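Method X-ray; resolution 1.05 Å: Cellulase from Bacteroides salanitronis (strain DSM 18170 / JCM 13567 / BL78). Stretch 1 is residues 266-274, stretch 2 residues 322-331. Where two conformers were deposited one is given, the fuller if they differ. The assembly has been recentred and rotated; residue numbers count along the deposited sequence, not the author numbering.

Stretch 1 (266-274) YSQWGHTAD
Stretch 2, residues 322-331: SFRLYYLEYV

No hydrogen bond links these two stretches; the contact is held by aromatic rings and by the carbon atoms packed against them. The clearest sign is the carbonyl of Trp269: its O lies 3.2 Å from CD1 of Phe323, near the plane of that ring at its edge, and this buried oxygen has no hydrogen-bonding partner anywhere in the model. The ring edge, with its slightly positive hydrogens, is a tolerable neighbour for it but no substitute for a donor.

Stretch 2 is helical throughout, within a helix that extends beyond both ends. Its phi/psi values stay near -63/-43, and i to i-4 bonds run from Tyr326 N to Ser322 O (3.0 Å) through Val331 N to Tyr327 O (2.9 Å). Stretch 1 has no regular helix or strand. Ser267 (-109/-3) leads into extended Gln268 (-133/162) and Trp269 (-153/147); Gly270 follows at 90/-171, and a type I turn from Gly270 to Ala273 is closed by Ala273 N to Gly270 O at 3.1 Å, with His271 at -60/-34 and Thr272 at -91/-2. The register is marked by Gln268 and Phe323, whose CA atoms are 5.6 Å apart.

Trp269 has chi1 t and chi2 85°. Its CA-to-CB bond points sideways, yet the indole end comes nearer the helix and meets three tyrosines, all with chi1 t. Tyr327 (chi2 87°) supplies the edge-to-face pair: its edge is directed at the indole face, the planes meet at 87°, the centroid of the six-membered ring is 4.8 Å from that of the tyrosine, and Tyr327 CD1 is 3.4 Å from Trp269 CE2. Tyr326 (chi2 57°) and Tyr330 (chi2 -88°) lie instead at the indole edge. Both pairs are oblique, with planes at 50° and 59° and centroids 5.5 and 6.0 Å apart; the closest atoms are Trp269 CZ3 to Tyr326 CE2, 3.5 Å, and Trp269 CH2 to Tyr330 CD1, 4.1 Å. The indole NE1 is hydrogen-bonded elsewhere in the structure.

The CA-to-CB bond of Phe323 (chi1 m, chi2 -86°) points toward stretch 1. Over one face of its ring sits Gln268 (chi1 m, chi2 t, chi3 -6°), whose CB is 3.7 Å from the ring centroid and 2° off the normal, a well-centred CH-pi contact. The amide of the same side chain braces its own stretch: Asp274 N donates to Gln268 OE1 at 2.9 Å and 178°, almost perfectly linear. Within the turn, Thr272 OG1 (chi1 p) approaches Phe323 CE1 at 3.3 Å, and Ala273 CA reaches the same CE1 at 3.9 Å.

Gly270 is required twice over. An ideal CB would point toward the helix and stand 2.9 Å from Tyr326 CE2, a clash, and at these backbone angles it would also jam against the carbonyl O of Trp269. Without it, Gly270 CA rests 4.5 Å from Tyr326 CE2.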

# COMPACT_ATOMS: atom_id res chain seq x y z
N TYR A 266 11.57 2.38 22.83
CA TYR A 266 10.88 1.08 22.86
C TYR A 266 11.65 0.13 21.95
O TYR A 266 11.53 0.19 20.73
CB TYR A 266 9.44 1.22 22.39
CG TYR A 266 8.63 2.21 23.18
CD1 TYR A 266 8.60 2.17 24.57
CD2 TYR A 266 7.90 3.19 22.54
CE1 TYR A 266 7.86 3.08 25.29
CE2 TYR A 266 7.15 4.11 23.25
CZ TYR A 266 7.13 4.05 24.62
OH TYR A 266 6.39 4.96 25.33
N SER A 267 12.41 -0.78 22.56
CA SER A 267 13.28 -1.68 21.82
C SER A 267 12.80 -3.13 21.84
O SER A 267 13.43 -3.97 21.19
CB SER A 267 14.70 -1.62 22.39
OG SER A 267 14.72 -1.95 23.77
N GLN A 268 11.72 -3.44 22.55
CA GLN A 268 11.21 -4.81 22.65
C GLN A 268 9.70 -4.82 22.42
O GLN A 268 9.04 -3.78 22.49
CB GLN A 268 11.58 -5.43 24.00
CG GLN A 268 13.07 -5.34 24.28
CD GLN A 268 13.52 -6.14 25.49
OE1 GLN A 268 12.71 -6.71 26.23
NE2 GLN A 268 14.82 -6.18 25.70
N TRP A 269 9.17 -6.00 22.12
CA TRP A 269 7.78 -6.16 21.75
C TRP A 269 7.30 -7.56 22.10
O TRP A 269 8.07 -8.52 22.05
CB TRP A 269 7.60 -5.94 20.23
CG TRP A 269 6.20 -6.03 19.77
CD1 TRP A 269 5.28 -5.02 19.77
CD2 TRP A 269 5.52 -7.18 19.22
NE1 TRP A 269 4.08 -5.47 19.28
CE2 TRP A 269 4.20 -6.79 18.94
CE3 TRP A 269 5.91 -8.50 18.94
CZ2 TRP A 269 3.26 -7.66 18.39
CZ3 TRP A 269 4.97 -9.35 18.39
CH2 TRP A 269 3.67 -8.93 18.12
N GLY A 270 6.03 -7.67 22.45
CA GLY A 270 5.40 -8.96 22.64
C GLY A 270 5.49 -9.50 24.05
O GLY A 270 5.95 -8.84 24.98
N HIS A 271 5.08 -10.76 24.19
CA HIS A 271 4.90 -11.35 25.51
C HIS A 271 6.18 -11.36 26.34
O HIS A 271 6.11 -11.29 27.57
CB HIS A 271 4.47 -12.83 25.43
CG HIS A 271 3.20 -13.08 24.69
ND1 HIS A 271 2.06 -12.33 24.87
CD2 HIS A 271 2.88 -14.04 23.79
CE1 HIS A 271 1.10 -12.81 24.10
NE2 HIS A 271 1.57 -13.85 23.43
N THR A 272 7.33 -11.52 25.70
CA THR A 272 8.57 -11.66 26.45
C THR A 272 9.27 -10.33 26.71
O THR A 272 10.30 -10.31 27.40
CB THR A 272 9.56 -12.63 25.76
OG1 THR A 272 10.24 -11.95 24.70
CG2 THR A 272 8.85 -13.86 25.25
N ALA A 273 8.73 -9.23 26.21
CA ALA A 273 9.40 -7.95 26.33
C ALA A 273 9.46 -7.47 27.77
O ALA A 273 8.53 -7.68 28.56
CB ALA A 273 8.64 -6.91 25.50
N ASP A 274 10.56 -6.82 28.11
CA ASP A 274 10.67 -6.14 29.39
C ASP A 274 9.67 -4.99 29.42
O ASP A 274 9.65 -4.18 28.48
CB ASP A 274 12.09 -5.61 29.54
CG ASP A 274 12.34 -4.94 30.89
OD1 ASP A 274 11.42 -4.32 31.44
OD2 ASP A 274 13.48 -5.04 31.39
N SER A 322 16.32 -9.15 17.65
CA SER A 322 15.54 -10.38 17.78
C SER A 322 14.05 -10.07 17.87
O SER A 322 13.23 -10.75 17.24
CB SER A 322 15.98 -11.14 19.03
OG SER A 322 17.39 -11.31 19.06
N PHE A 323 13.69 -9.06 18.65
CA PHE A 323 12.29 -8.69 18.80
C PHE A 323 11.70 -8.17 17.50
O PHE A 323 10.52 -8.41 17.22
CB PHE A 323 12.14 -7.65 19.91
CG PHE A 323 12.33 -8.21 21.29
CD1 PHE A 323 11.26 -8.79 21.97
CD2 PHE A 323 13.57 -8.19 21.89
CE1 PHE A 323 11.42 -9.30 23.22
CE2 PHE A 323 13.74 -8.71 23.15
CZ PHE A 323 12.66 -9.27 23.82
N ARG A 324 12.49 -7.42 16.71
CA ARG A 324 12.01 -6.94 15.42
C ARG A 324 11.68 -8.10 14.49
O ARG A 324 10.65 -8.09 13.81
CB ARG A 324 13.06 -6.04 14.78
CG ARG A 324 12.66 -5.56 13.40
CD ARG A 324 13.83 -5.41 12.47
NE ARG A 324 13.46 -4.79 11.21
CZ ARG A 324 14.31 -4.60 10.20
NH1 ARG A 324 15.56 -5.00 10.29
NH2 ARG A 324 13.89 -4.00 9.10
N LEU A 325 12.56 -9.09 14.42
CA LEU A 325 12.31 -10.24 13.55
C LEU A 325 11.10 -11.01 14.03
O LEU A 325 10.29 -11.48 13.23
CB LEU A 325 13.54 -11.12 13.43
CG LEU A 325 14.56 -10.61 12.42
CD1 LEU A 325 15.24 -9.33 12.86
CD2 LEU A 325 15.60 -11.69 12.12
N TYR A 326 10.96 -11.17 15.36
CA TYR A 326 9.77 -11.82 15.90
C TYR A 326 8.50 -11.05 15.52
O TYR A 326 7.53 -11.66 15.05
CB TYR A 326 9.90 -11.97 17.43
CG TYR A 326 8.61 -12.39 18.09
CD1 TYR A 326 7.94 -13.55 17.70
CD2 TYR A 326 8.03 -11.62 19.08
CE1 TYR A 326 6.75 -13.92 18.28
CE2 TYR A 326 6.83 -11.97 19.67
CZ TYR A 326 6.20 -13.13 19.26
OH TYR A 326 5.01 -13.52 19.84
N TYR A 327 8.50 -9.73 15.70
CA TYR A 327 7.36 -8.92 15.30
C TYR A 327 7.00 -9.15 13.84
O TYR A 327 5.83 -9.39 13.50
CB TYR A 327 7.66 -7.43 15.56
CG TYR A 327 6.57 -6.51 15.06
CD1 TYR A 327 5.49 -6.19 15.86
CD2 TYR A 327 6.61 -6.00 13.78
CE1 TYR A 327 4.47 -5.38 15.41
CE2 TYR A 327 5.59 -5.18 13.31
CZ TYR A 327 4.53 -4.88 14.12
OH TYR A 327 3.53 -4.07 13.61
N LEU A 328 7.98 -9.05 12.94
CA LEU A 328 7.69 -9.18 11.52
C LEU A 328 7.21 -10.57 11.17
O LEU A 328 6.28 -10.73 10.36
CB LEU A 328 8.93 -8.80 10.71
CG LEU A 328 9.30 -7.32 10.74
CD1 LEU A 328 10.63 -7.10 10.06
CD2 LEU A 328 8.24 -6.47 10.06
N GLU A 329 7.81 -11.59 11.77
CA GLU A 329 7.36 -12.96 11.54
C GLU A 329 5.94 -13.15 12.06
O GLU A 329 5.10 -13.74 11.38
CB GLU A 329 8.33 -13.95 12.20
CG GLU A 329 8.18 -15.39 11.72
CD GLU A 329 9.25 -16.34 12.24
OE1 GLU A 329 10.16 -15.97 12.99
OE2 GLU A 329 9.13 -17.56 11.92
N TYR A 330 5.66 -12.61 13.25
CA TYR A 330 4.33 -12.76 13.83
C TYR A 330 3.27 -12.07 12.97
O TYR A 330 2.18 -12.63 12.73
CB TYR A 330 4.30 -12.19 15.25
CG TYR A 330 3.06 -12.59 15.99
CD1 TYR A 330 1.90 -11.84 15.91
CD2 TYR A 330 3.04 -13.75 16.73
CE1 TYR A 330 0.76 -12.24 16.57
CE2 TYR A 330 1.90 -14.15 17.39
CZ TYR A 330 0.76 -13.40 17.30
OH TYR A 330 -0.39 -13.78 17.94
N VAL A 331 3.55 -10.86 12.51
CA VAL A 331 2.58 -10.11 11.72
C VAL A 331 2.37 -10.76 10.36
O VAL A 331 1.25 -10.82 9.87
CB VAL A 331 3.01 -8.64 11.60
CG1 VAL A 331 2.12 -7.89 10.63
CG2 VAL A 331 2.98 -7.96 12.97